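Local structure of DNA-binding protein Sso10a-2 (Sulfolobus solfataricus, 4HW0) at residues R8-N20 with A34-L48. The protein binds DNA, probably through its winged-helix domain, and is thought to take part in compacting and organising archaeal chromatin, as a dimer joined by an antiparallel coiled coil. Numbering follows the deposited sequence.
Sequences RGTMEIMFDILRN and AGINYVVAQKYLDQL
Tyr44 fits as a knob among Thr10, Ile13, Met14 and Ile17. Ile13 CG2 lies over one face of its ring, in a CH-pi contact 3.7 Å from the centroid and 9° off the ring normal. With CG1 beside the backbone N of Ile13 (chi1 -73°), the CG2 methyl falls anti to that N and over the ring, while CD1, at the end of the CG1 branch, reaches the phenol end. Met14 CG comes to the ring edge, 3.8 Å from Tyr44 CD2. Thr10 OG1 donates a hydrogen bond to Tyr44 OH at 3.2 Å. A leucine in place of Tyr44 would probably leave Thr10 OG1 without this acceptor and Ile13 CG2 without a flat surface to rest on.

Ile17 is the answering knob, set among Ala34, Tyr44, Leu45 and Leu48. Its CD1 crosses to Tyr44 CB at 3.5 Å, and its CG2 branch meets Leu45 CD2 and Leu48 CD1. The Met14 and Leu48 side chains run past each other in opposite directions.

At the polar margin, Arg8 NH1 donates to Ala34 O at 2.8 Å, close to the guanidinium plane. The same nitrogen forms a salt bridge with Asp16 OD2 (2.7 Å). Arg19 NE holds OD1 of that carboxylate, so two arginines fix its rotation.

Helices 10-18 and 38-48 cross nearly at right angles (-86°), as first and third helices of the winged helix-turn-helix; helix 27-34 connects them and packs on Leu45. Strand 54-59 meets Leu18 and Leu48, Phe15 packs on helix 69-98, and Met14 also touches Leu99 of the second subunit.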
loop_
_atom_site.group_PDB
_atom_site.type_symbol
_atom_site.label_atom_id
_atom_site.label_comp_id
_atom_site.label_asym_id
_atom_site.label_seq_id
_atom_site.Cartn_x
_atom_site.Cartn_y
_atom_site.Cartn_z
ATOM N N ARG A 8 -1.202 6.518 -13.707
ATOM C CA ARG A 8 -0.206 5.494 -13.382
ATOM C C ARG A 8 1.035 6.169 -12.969
ATOM O O ARG A 8 1.376 7.192 -13.503
ATOM C CB ARG A 8 0.094 4.646 -14.611
ATOM C CG ARG A 8 -0.992 3.662 -14.953
ATOM C CD ARG A 8 -0.710 2.944 -16.268
ATOM N NE ARG A 8 -0.690 3.866 -17.380
ATOM C CZ ARG A 8 -0.316 3.549 -18.615
ATOM N NH1 ARG A 8 0.092 2.327 -18.912
ATOM N NH2 ARG A 8 -0.297 4.483 -19.551
ATOM N N GLY A 9 1.704 5.579 -12.007
ATOM C CA GLY A 9 3.039 6.010 -11.656
ATOM C C GLY A 9 4.074 5.332 -12.524
ATOM O O GLY A 9 3.762 4.631 -13.483
ATOM N N THR A 10 5.315 5.637 -12.208
ATOM C CA THR A 10 6.436 5.201 -12.962
ATOM C C THR A 10 6.558 3.691 -13.013
ATOM O O THR A 10 6.865 3.157 -14.075
ATOM C CB THR A 10 7.744 5.804 -12.351
ATOM O OG1 THR A 10 7.760 7.227 -12.632
ATOM C CG2 THR A 10 8.943 5.230 -13.019
HETATM N N MSE A 11 6.296 3.013 -11.878
HETATM C CA MSE A 11 6.507 1.581 -11.750
HETATM C C MSE A 11 5.533 0.919 -12.707
HETATM O O MSE A 11 5.858 0.036 -13.517
HETATM C CB MSE A 11 6.389 1.018 -10.304
HETATM C CG MSE A 11 7.723 1.239 -9.603
HETATM SE SE MSE A 11 7.544 0.439 -7.802
HETATM C CE MSE A 11 9.253 1.163 -7.024
ATOM N N GLU A 12 4.318 1.346 -12.640
ATOM C CA GLU A 12 3.317 0.773 -13.463
ATOM C C GLU A 12 3.475 1.007 -14.955
ATOM O O GLU A 12 3.126 0.161 -15.758
ATOM C CB GLU A 12 1.984 1.244 -12.984
ATOM C CG GLU A 12 0.855 0.560 -13.694
ATOM C CD GLU A 12 -0.467 0.801 -12.962
ATOM O OE1 GLU A 12 -0.509 1.545 -11.915
ATOM O OE2 GLU A 12 -1.423 0.231 -13.490
ATOM N N ILE A 13 3.952 2.178 -15.350
ATOM C CA ILE A 13 4.224 2.376 -16.759
ATOM C C ILE A 13 5.289 1.416 -17.201
ATOM O O ILE A 13 5.251 0.859 -18.251
ATOM C CB ILE A 13 4.607 3.872 -17.024
ATOM C CG1 ILE A 13 3.354 4.722 -16.916
ATOM C CG2 ILE A 13 5.147 4.078 -18.435
ATOM C CD1 ILE A 13 3.631 6.209 -16.764
HETATM N N MSE A 14 6.342 1.294 -16.382
HETATM C CA MSE A 14 7.403 0.367 -16.730
HETATM C C MSE A 14 6.893 -1.029 -16.910
HETATM O O MSE A 14 7.305 -1.751 -17.806
HETATM C CB MSE A 14 8.496 0.414 -15.644
HETATM C CG MSE A 14 9.256 1.683 -15.611
HETATM SE SE MSE A 14 10.739 1.558 -14.289
HETATM C CE MSE A 14 11.995 2.728 -15.153
ATOM N N PHE A 15 6.012 -1.466 -16.030
ATOM C CA PHE A 15 5.399 -2.779 -16.143
ATOM C C PHE A 15 4.670 -2.900 -17.456
ATOM O O PHE A 15 4.798 -3.915 -18.150
ATOM C CB PHE A 15 4.453 -3.078 -14.972
ATOM C CG PHE A 15 3.635 -4.327 -15.132
ATOM C CD1 PHE A 15 4.212 -5.555 -15.009
ATOM C CD2 PHE A 15 2.298 -4.272 -15.396
ATOM C CE1 PHE A 15 3.482 -6.747 -15.177
ATOM C CE2 PHE A 15 1.534 -5.433 -15.474
ATOM C CZ PHE A 15 2.145 -6.689 -15.396
ATOM N N ASP A 16 3.892 -1.873 -17.779
ATOM C CA ASP A 16 3.126 -1.896 -19.044
ATOM C C ASP A 16 4.005 -1.901 -20.294
ATOM O O ASP A 16 3.711 -2.545 -21.251
ATOM C CB ASP A 16 2.127 -0.752 -19.072
ATOM C CG ASP A 16 0.920 -1.011 -18.137
ATOM O OD1 ASP A 16 0.547 -2.196 -17.985
ATOM O OD2 ASP A 16 0.382 -0.047 -17.558
ATOM N N ILE A 17 5.165 -1.262 -20.223
ATOM C CA ILE A 17 6.147 -1.464 -21.284
ATOM C C ILE A 17 6.723 -2.879 -21.341
ATOM O O ILE A 17 6.782 -3.527 -22.402
ATOM C CB ILE A 17 7.290 -0.448 -21.146
ATOM C CG1 ILE A 17 6.739 0.947 -21.346
ATOM C CG2 ILE A 17 8.393 -0.711 -22.150
ATOM C CD1 ILE A 17 7.626 2.094 -20.960
ATOM N N LEU A 18 7.259 -3.319 -20.228
ATOM C CA LEU A 18 7.937 -4.573 -20.176
ATOM C C LEU A 18 7.097 -5.764 -20.590
ATOM O O LEU A 18 7.612 -6.721 -21.199
ATOM C CB LEU A 18 8.468 -4.834 -18.778
ATOM C CG LEU A 18 9.649 -3.904 -18.426
ATOM C CD1 LEU A 18 9.853 -3.940 -16.947
ATOM C CD2 LEU A 18 10.913 -4.221 -19.185
ATOM N N ARG A 19 5.834 -5.736 -20.217
ATOM C CA ARG A 19 4.994 -6.897 -20.503
ATOM C C ARG A 19 4.658 -6.902 -21.960
ATOM O O ARG A 19 4.105 -7.870 -22.450
ATOM C CB ARG A 19 3.770 -6.903 -19.584
ATOM C CG ARG A 19 2.749 -5.852 -19.921
ATOM C CD ARG A 19 1.577 -5.799 -18.927
ATOM N NE ARG A 19 0.661 -4.730 -19.333
ATOM C CZ ARG A 19 -0.142 -4.825 -20.398
ATOM N NH1 ARG A 19 -0.163 -5.936 -21.153
ATOM N NH2 ARG A 19 -0.933 -3.806 -20.732
ATOM N N ASN A 20 4.981 -5.826 -22.677
ATOM C CA ASN A 20 4.805 -5.804 -24.151
ATOM C C ASN A 20 6.097 -5.989 -24.953
ATOM O O ASN A 20 6.083 -5.895 -26.186
ATOM C CB ASN A 20 4.118 -4.498 -24.509
ATOM C CG ASN A 20 2.642 -4.542 -24.171
ATOM O OD1 ASN A 20 1.899 -5.248 -24.838
ATOM N ND2 ASN A 20 2.206 -3.776 -23.152
ATOM N N ALA A 34 1.642 -0.175 -24.193
ATOM C CA ALA A 34 1.602 0.453 -22.912
ATOM C C ALA A 34 0.674 1.648 -22.794
ATOM O O ALA A 34 0.413 2.123 -21.674
ATOM C CB ALA A 34 3.004 0.788 -22.429
ATOM N N GLY A 35 0.078 2.087 -23.908
ATOM C CA GLY A 35 -0.858 3.191 -23.862
ATOM C C GLY A 35 -0.202 4.481 -23.396
ATOM O O GLY A 35 -0.747 5.175 -22.569
ATOM N N ILE A 36 0.938 4.793 -23.984
ATOM C CA ILE A 36 1.689 6.017 -23.709
ATOM C C ILE A 36 2.170 6.677 -24.991
ATOM O O ILE A 36 2.410 5.980 -25.994
ATOM C CB ILE A 36 2.953 5.729 -22.844
ATOM C CG1 ILE A 36 3.930 4.776 -23.536
ATOM C CG2 ILE A 36 2.561 5.205 -21.487
ATOM C CD1 ILE A 36 5.090 4.325 -22.675
ATOM N N ASN A 37 2.320 8.008 -24.962
ATOM C CA ASN A 37 2.718 8.716 -26.131
ATOM C C ASN A 37 4.218 8.587 -26.385
ATOM O O ASN A 37 4.952 8.046 -25.576
ATOM C CB ASN A 37 2.217 10.169 -26.100
ATOM C CG ASN A 37 2.926 11.006 -25.089
ATOM O OD1 ASN A 37 4.162 10.999 -25.018
ATOM N ND2 ASN A 37 2.159 11.785 -24.325
ATOM N N TYR A 38 4.647 9.054 -27.525
ATOM C CA TYR A 38 6.023 8.889 -27.964
ATOM C C TYR A 38 7.046 9.552 -27.015
ATOM O O TYR A 38 8.125 8.990 -26.775
ATOM C CB TYR A 38 6.179 9.424 -29.381
ATOM C CG TYR A 38 7.571 9.312 -29.922
ATOM C CD1 TYR A 38 8.001 8.155 -30.527
ATOM C CD2 TYR A 38 8.460 10.368 -29.808
ATOM C CE1 TYR A 38 9.298 8.039 -31.009
ATOM C CE2 TYR A 38 9.751 10.276 -30.283
ATOM C CZ TYR A 38 10.172 9.110 -30.884
ATOM O OH TYR A 38 11.478 9.017 -31.314
ATOM N N VAL A 39 6.678 10.711 -26.461
ATOM C CA VAL A 39 7.537 11.456 -25.546
ATOM C C VAL A 39 7.722 10.685 -24.258
ATOM O O VAL A 39 8.876 10.458 -23.807
ATOM C CB VAL A 39 6.942 12.867 -25.285
ATOM C CG1 VAL A 39 7.792 13.642 -24.290
ATOM C CG2 VAL A 39 6.842 13.616 -26.600
ATOM N N VAL A 40 6.632 10.201 -23.691
ATOM C CA VAL A 40 6.713 9.344 -22.484
ATOM C C VAL A 40 7.463 8.068 -22.786
ATOM O O VAL A 40 8.279 7.635 -22.021
ATOM C CB VAL A 40 5.302 9.047 -21.946
ATOM C CG1 VAL A 40 5.341 8.099 -20.774
ATOM C CG2 VAL A 40 4.570 10.341 -21.566
ATOM N N ALA A 41 7.165 7.435 -23.931
ATOM C CA ALA A 41 7.812 6.179 -24.272
ATOM C C ALA A 41 9.319 6.370 -24.356
ATOM O O ALA A 41 10.088 5.582 -23.806
ATOM C CB ALA A 41 7.301 5.627 -25.578
ATOM N N GLN A 42 9.754 7.443 -25.020
ATOM C CA GLN A 42 11.199 7.698 -25.182
ATOM C C GLN A 42 11.900 7.810 -23.817
ATOM O O GLN A 42 13.006 7.224 -23.567
ATOM C CB GLN A 42 11.363 9.016 -25.967
ATOM C CG GLN A 42 12.436 8.991 -26.944
ATOM C CD GLN A 42 12.241 7.807 -27.842
ATOM O OE1 GLN A 42 13.189 7.084 -28.146
ATOM N NE2 GLN A 42 10.989 7.556 -28.223
ATOM N N LYS A 43 11.273 8.563 -22.916
ATOM C CA LYS A 43 11.872 8.711 -21.581
ATOM C C LYS A 43 12.019 7.362 -20.823
ATOM O O LYS A 43 13.079 7.018 -20.243
ATOM C CB LYS A 43 11.003 9.645 -20.780
ATOM C CG LYS A 43 11.532 9.807 -19.375
ATOM C CD LYS A 43 10.565 10.448 -18.422
ATOM C CE LYS A 43 11.233 10.728 -17.078
ATOM N NZ LYS A 43 10.379 11.666 -16.306
ATOM N N TYR A 44 10.916 6.626 -20.734
ATOM C CA TYR A 44 10.940 5.343 -20.034
ATOM C C TYR A 44 11.769 4.286 -20.673
ATOM O O TYR A 44 12.443 3.530 -19.964
ATOM C CB TYR A 44 9.516 4.792 -19.893
ATOM C CG TYR A 44 8.799 5.499 -18.795
ATOM C CD1 TYR A 44 8.199 6.735 -18.987
ATOM C CD2 TYR A 44 8.704 4.909 -17.566
ATOM C CE1 TYR A 44 7.536 7.372 -17.981
ATOM C CE2 TYR A 44 8.024 5.520 -16.548
ATOM C CZ TYR A 44 7.438 6.748 -16.758
ATOM O OH TYR A 44 6.809 7.341 -15.702
ATOM N N LEU A 45 11.736 4.190 -21.994
ATOM C CA LEU A 45 12.598 3.236 -22.671
ATOM C C LEU A 45 14.047 3.504 -22.302
ATOM O O LEU A 45 14.788 2.572 -22.106
ATOM C CB LEU A 45 12.420 3.280 -24.145
ATOM C CG LEU A 45 11.076 2.689 -24.614
ATOM C CD1 LEU A 45 10.819 3.097 -26.041
ATOM C CD2 LEU A 45 11.069 1.188 -24.476
ATOM N N ASP A 46 14.432 4.767 -22.325
ATOM C CA ASP A 46 15.802 5.102 -22.021
ATOM C C ASP A 46 16.222 4.726 -20.593
ATOM O O ASP A 46 17.280 4.146 -20.382
ATOM C CB ASP A 46 16.103 6.556 -22.258
ATOM C CG ASP A 46 17.646 6.805 -22.084
ATOM O OD1 ASP A 46 18.478 6.170 -22.826
ATOM O OD2 ASP A 46 18.011 7.502 -21.140
ATOM N N GLN A 47 15.334 4.978 -19.652
ATOM C CA GLN A 47 15.484 4.530 -18.295
ATOM C C GLN A 47 15.629 3.010 -18.152
ATOM O O GLN A 47 16.531 2.528 -17.457
ATOM C CB GLN A 47 14.395 5.049 -17.414
ATOM C CG GLN A 47 14.453 6.581 -17.245
ATOM C CD GLN A 47 13.549 7.021 -16.142
ATOM O OE1 GLN A 47 12.566 6.310 -15.819
ATOM N NE2 GLN A 47 13.752 8.238 -15.638
ATOM N N LEU A 48 14.801 2.270 -18.852
ATOM C CA LEU A 48 14.844 0.796 -18.811
ATOM C C LEU A 48 16.111 0.250 -19.411
ATOM O O LEU A 48 16.658 -0.759 -18.927
ATOM C CB LEU A 48 13.596 0.244 -19.555
ATOM C CG LEU A 48 12.329 0.425 -18.754
ATOM C CD1 LEU A 48 11.061 0.099 -19.526
ATOM C CD2 LEU A 48 12.333 -0.392 -17.453
HETATM O O HOH W 1 -1.288 -0.696 -20.754
#